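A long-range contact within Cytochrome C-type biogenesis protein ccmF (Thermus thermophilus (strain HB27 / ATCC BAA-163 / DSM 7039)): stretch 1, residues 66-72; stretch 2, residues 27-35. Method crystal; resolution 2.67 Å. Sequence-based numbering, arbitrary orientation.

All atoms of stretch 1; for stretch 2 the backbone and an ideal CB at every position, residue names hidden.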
ATOM      1  N   LEU A  66     -23.328 -12.252  -1.414  1.00 54.18           N
ATOM      2  CA  LEU A  66     -23.956 -12.594  -2.689  1.00 39.00           C
ATOM      3  C   LEU A  66     -24.660 -11.400  -3.316  1.00 46.27           C
ATOM      4  O   LEU A  66     -24.602 -11.211  -4.537  1.00 70.39           O
ATOM      5  CB  LEU A  66     -24.932 -13.752  -2.511  1.00 28.88           C
ATOM      6  CG  LEU A  66     -24.219 -15.098  -2.581  1.00 27.05           C
ATOM      7  CD1 LEU A  66     -25.163 -16.232  -2.230  1.00 33.51           C
ATOM      8  CD2 LEU A  66     -23.589 -15.302  -3.953  1.00 26.29           C
ATOM      9  N   ALA A  67     -25.326 -10.578  -2.503  1.00 44.57           N
ATOM     10  CA  ALA A  67     -25.936  -9.364  -3.035  1.00 38.95           C
ATOM     11  C   ALA A  67     -24.880  -8.327  -3.414  1.00 42.41           C
ATOM     12  O   ALA A  67     -25.060  -7.579  -4.386  1.00 47.50           O
ATOM     13  CB  ALA A  67     -26.928  -8.790  -2.036  1.00 36.22           C
ATOM     14  N   ALA A  68     -23.765  -8.271  -2.669  1.00 28.53           N
ATOM     15  CA  ALA A  68     -22.639  -7.424  -3.081  1.00 43.47           C
ATOM     16  C   ALA A  68     -22.054  -7.872  -4.418  1.00 49.91           C
ATOM     17  O   ALA A  68     -21.777  -7.033  -5.287  1.00 59.33           O
ATOM     18  CB  ALA A  68     -21.548  -7.430  -2.003  1.00 52.42           C
ATOM     19  N   LEU A  69     -21.952  -9.186  -4.634  1.00 43.19           N
ATOM     20  CA  LEU A  69     -21.478  -9.714  -5.908  1.00 31.66           C
ATOM     21  C   LEU A  69     -22.482  -9.472  -7.020  1.00 38.59           C
ATOM     22  O   LEU A  69     -22.074  -9.248  -8.163  1.00 38.73           O
ATOM     23  CB  LEU A  69     -21.147 -11.207  -5.763  1.00 28.99           C
ATOM     24  CG  LEU A  69     -20.609 -12.100  -6.900  1.00 37.41           C
ATOM     25  CD1 LEU A  69     -19.845 -13.234  -6.266  1.00 45.37           C
ATOM     26  CD2 LEU A  69     -21.682 -12.736  -7.809  1.00 45.57           C
ATOM     27  N   ALA A  70     -23.778  -9.487  -6.693  1.00 34.93           N
ATOM     28  CA  ALA A  70     -24.810  -9.160  -7.672  1.00 32.29           C
ATOM     29  C   ALA A  70     -24.700  -7.710  -8.134  1.00 37.55           C
ATOM     30  O   ALA A  70     -24.863  -7.415  -9.322  1.00 47.44           O
ATOM     31  CB  ALA A  70     -26.191  -9.440  -7.079  1.00 41.35           C
ATOM     32  N   ALA A  71     -24.377  -6.799  -7.217  1.00 39.94           N
ATOM     33  CA  ALA A  71     -24.230  -5.389  -7.591  1.00 47.11           C
ATOM     34  C   ALA A  71     -22.970  -5.138  -8.424  1.00 40.97           C
ATOM     35  O   ALA A  71     -23.002  -4.372  -9.402  1.00 40.28           O
ATOM     36  CB  ALA A  71     -24.235  -4.524  -6.338  1.00 59.40           C
ATOM     37  N   PHE A  72     -21.849  -5.772  -8.050  1.00 39.50           N
ATOM     38  CA  PHE A  72     -20.616  -5.636  -8.837  1.00 41.12           C
ATOM     39  C   PHE A  72     -20.755  -6.246 -10.224  1.00 47.46           C
ATOM     40  O   PHE A  72     -20.282  -5.675 -11.217  1.00 45.01           O
ATOM     41  CB  PHE A  72     -19.451  -6.289  -8.109  1.00 38.55           C
ATOM     42  CG  PHE A  72     -18.110  -6.087  -8.772  1.00 31.77           C
ATOM     43  CD1 PHE A  72     -17.395  -4.913  -8.579  1.00 32.12           C
ATOM     44  CD2 PHE A  72     -17.546  -7.090  -9.564  1.00 37.60           C
ATOM     45  CE1 PHE A  72     -16.154  -4.733  -9.177  1.00 38.48           C
ATOM     46  CE2 PHE A  72     -16.314  -6.913 -10.170  1.00 44.12           C
ATOM     47  CZ  PHE A  72     -15.616  -5.734  -9.974  1.00 44.80           C
ATOM     48  N   UNK A  27     -29.162  -5.343  -5.581  1.00 40.72           N
ATOM     49  CA  UNK A  27     -27.887  -5.740  -5.018  1.00 49.13           C
ATOM     50  C   UNK A  27     -27.427  -4.943  -3.814  1.00 53.74           C
ATOM     51  O   UNK A  27     -27.268  -5.529  -2.737  1.00 58.76           O
ATOM     52  CB  UNK A  27     -26.815  -5.648  -6.105  1.00 49.13           C
ATOM     53  N   UNK A  28     -27.255  -3.621  -3.970  1.00 53.03           N
ATOM     54  CA  UNK A  28     -26.775  -2.799  -2.853  1.00 43.09           C
ATOM     55  C   UNK A  28     -27.833  -2.704  -1.751  1.00 48.91           C
ATOM     56  O   UNK A  28     -27.493  -2.735  -0.559  1.00 70.86           O
ATOM     57  CB  UNK A  28     -26.400  -1.399  -3.343  1.00 43.09           C
ATOM     58  N   UNK A  29     -29.128  -2.685  -2.115  1.00 33.55           N
ATOM     59  CA  UNK A  29     -30.177  -2.583  -1.105  1.00 45.31           C
ATOM     60  C   UNK A  29     -30.328  -3.885  -0.330  1.00 55.74           C
ATOM     61  O   UNK A  29     -30.465  -3.872   0.899  1.00 65.29           O
ATOM     62  CB  UNK A  29     -31.508  -2.205  -1.757  1.00 45.31           C
ATOM     63  N   UNK A  30     -30.312  -5.022  -1.033  1.00 46.59           N
ATOM     64  CA  UNK A  30     -30.442  -6.314  -0.381  1.00 41.23           C
ATOM     65  C   UNK A  30     -29.203  -6.632   0.450  1.00 48.96           C
ATOM     66  O   UNK A  30     -29.323  -7.202   1.533  1.00 66.50           O
ATOM     67  CB  UNK A  30     -30.681  -7.412  -1.419  1.00 41.23           C
ATOM     68  N   UNK A  31     -28.018  -6.185   0.005  1.00 43.71           N
ATOM     69  CA  UNK A  31     -26.796  -6.334   0.800  1.00 36.17           C
ATOM     70  C   UNK A  31     -26.834  -5.473   2.050  1.00 32.02           C
ATOM     71  O   UNK A  31     -26.368  -5.905   3.114  1.00 25.92           O
ATOM     72  CB  UNK A  31     -25.568  -5.975  -0.038  1.00 36.17           C
ATOM     73  N   UNK A  32     -27.367  -4.251   1.925  1.00 34.53           N
ATOM     74  CA  UNK A  32     -27.570  -3.377   3.071  1.00 31.28           C
ATOM     75  C   UNK A  32     -28.550  -3.993   4.066  1.00 33.73           C
ATOM     76  O   UNK A  32     -28.351  -3.899   5.282  1.00 38.56           O
ATOM     77  CB  UNK A  32     -28.075  -2.008   2.611  1.00 31.28           C
ATOM     78  N   UNK A  33     -29.613  -4.640   3.554  1.00 42.27           N
ATOM     79  CA  UNK A  33     -30.609  -5.280   4.411  1.00 33.14           C
ATOM     80  C   UNK A  33     -30.019  -6.480   5.156  1.00 37.43           C
ATOM     81  O   UNK A  33     -30.228  -6.625   6.376  1.00 48.03           O
ATOM     82  CB  UNK A  33     -31.815  -5.722   3.579  1.00 33.14           C
ATOM     83  N   UNK A  34     -29.238  -7.315   4.447  1.00 40.54           N
ATOM     84  CA  UNK A  34     -28.604  -8.480   5.068  1.00 35.81           C
ATOM     85  C   UNK A  34     -27.572  -8.062   6.106  1.00 38.98           C
ATOM     86  O   UNK A  34     -27.510  -8.643   7.197  1.00 42.07           O
ATOM     87  CB  UNK A  34     -27.945  -9.359   4.003  1.00 35.81           C
ATOM     88  N   UNK A  35     -26.767  -7.038   5.790  1.00 33.41           N
ATOM     89  CA  UNK A  35     -25.747  -6.592   6.732  1.00 36.17           C
ATOM     90  C   UNK A  35     -26.338  -5.825   7.916  1.00 50.72           C
ATOM     91  O   UNK A  35     -25.793  -5.894   9.026  1.00 74.74           O
ATOM     92  CB  UNK A  35     -24.723  -5.715   6.009  1.00 36.17           C
TER

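Residues 66-72 and 27-35 are both helical and run nearly antiparallel, at 163° between their N-to-C directions, with the axes approaching to 7.6 Å. Stretch 1 offers a shallow, apolar surface built from alanine methyls, with no side-chain donor, acceptor or charge, so size is the main criterion for what can face it.

Position 27 is the most restrictive. Its CA-to-CB bond points toward stretch 1, and the ideal CB would lie 2.8 Å from Ala71 CB, a clash, and 3.1 Å from Ala67 O. With ordinary helical backbone angles, the constraint is one of space, and only a residue without CB fits this backbone. The deposited residue is Gly27. Its CA comes to 4.5 Å from Ala71 CA, and Ala71 CB rests 4.1 Å from Gly27 CA. The carbonyl is also part of the contact, since Gly27 O lies 3.4 Å from Ala67 CB while still accepting the helical bond from the backbone N of 31.

At 28 the CA-to-CB bond points away, and the ideal CB is 4.8 Å from Ala71 CB. A branched or longer apolar side chain could reach back to that methyl, whereas alanine would leave it less covered. Here Val28, with chi1 in the m well, brings CG1 to 3.7 Å from Ala71 CB.

Position 29 points away, with nothing of stretch 1 near its ideal CB, so many side chains are compatible. It is Ser29, whose hydroxyl is hydrogen-bonded to a residue close by in the chain.

Position 30 points toward stretch 1, and its ideal CB is 4.0 Å from Ala67 CB. Apolar residues of various sizes would suit, provided a long one can turn past the helix. The deposited Leu30 (chi1 t) packs its CB 4.1 Å from Ala67 CB, and the rest of its side chain extends beyond this contact on the surface.

At 31 the CB again points toward stretch 1, lying 3.7 Å from Ala67 CB and 3.9 Å from Ala68 N. This closeness favours a small side chain; alanine fits well, and glycine or serine would also be plausible. Ala31 is found, its methyl in van der Waals contact with that of Ala67, 3.7 Å from CB to CB.

Positions 32 and 33 have no atom of stretch 1 near their ideal CBs and are little constrained by it; they are Leu32, whose end leads away, and Ala33.

Position 34 points toward stretch 1, but its ideal CB has no neighbour there within 5.5 Å. A large apolar side chain could bridge the gap. Phe34 does so, with chi1 m, placing CD2 4.4 Å from Ala67 CB, which lies at the ring edge. With Gly27, Leu30 and Ala31, it completes the hole that receives the Ala67 knob.

Position 35 is out of reach, leaving its choice open. Ser35 turns its hydroxyl back to its own helix, where OG donates to Ala31 O at 2.6 Å.

Stretch 2 27-35: GVSLALAFS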
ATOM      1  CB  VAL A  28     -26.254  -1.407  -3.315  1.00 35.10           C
ATOM      2  CG1 VAL A  28     -25.302  -1.533  -4.472  1.00 30.25           C
ATOM      3  CG2 VAL A  28     -27.340  -0.396  -3.680  1.00 41.87           C
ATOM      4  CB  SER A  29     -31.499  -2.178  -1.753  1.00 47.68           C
ATOM      5  OG  SER A  29     -31.312  -1.171  -2.736  1.00 51.44           O
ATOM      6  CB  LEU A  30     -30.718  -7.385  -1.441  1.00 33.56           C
ATOM      7  CG  LEU A  30     -31.504  -8.655  -1.123  1.00 34.94           C
ATOM      8  CD1 LEU A  30     -32.546  -8.444  -0.023  1.00 45.62           C
ATOM      9  CD2 LEU A  30     -32.189  -9.092  -2.402  1.00 34.15           C
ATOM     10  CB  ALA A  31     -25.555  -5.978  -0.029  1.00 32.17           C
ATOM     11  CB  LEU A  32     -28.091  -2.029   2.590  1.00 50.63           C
ATOM     12  CG  LEU A  32     -27.933  -0.789   3.476  1.00 63.93           C
ATOM     13  CD1 LEU A  32     -28.631   0.395   2.834  1.00 58.74           C
ATOM     14  CD2 LEU A  32     -28.388  -0.979   4.900  1.00 78.03           C
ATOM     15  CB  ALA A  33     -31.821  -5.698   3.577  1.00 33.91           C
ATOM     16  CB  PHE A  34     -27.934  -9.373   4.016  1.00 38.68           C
ATOM     17  CG  PHE A  34     -28.896 -10.076   3.096  1.00 33.86           C
ATOM     18  CD1 PHE A  34     -30.093 -10.619   3.568  1.00 32.96           C
ATOM     19  CD2 PHE A  34     -28.580 -10.225   1.753  1.00 25.55           C
ATOM     20  CE1 PHE A  34     -30.985 -11.265   2.698  1.00 28.70           C
ATOM     21  CE2 PHE A  34     -29.453 -10.856   0.884  1.00 35.99           C
ATOM     22  CZ  PHE A  34     -30.658 -11.389   1.357  1.00 38.86           C
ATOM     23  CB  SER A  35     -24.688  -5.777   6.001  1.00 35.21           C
ATOM     24  OG  SER A  35     -24.359  -6.394   4.765  1.00 47.27           O
TER
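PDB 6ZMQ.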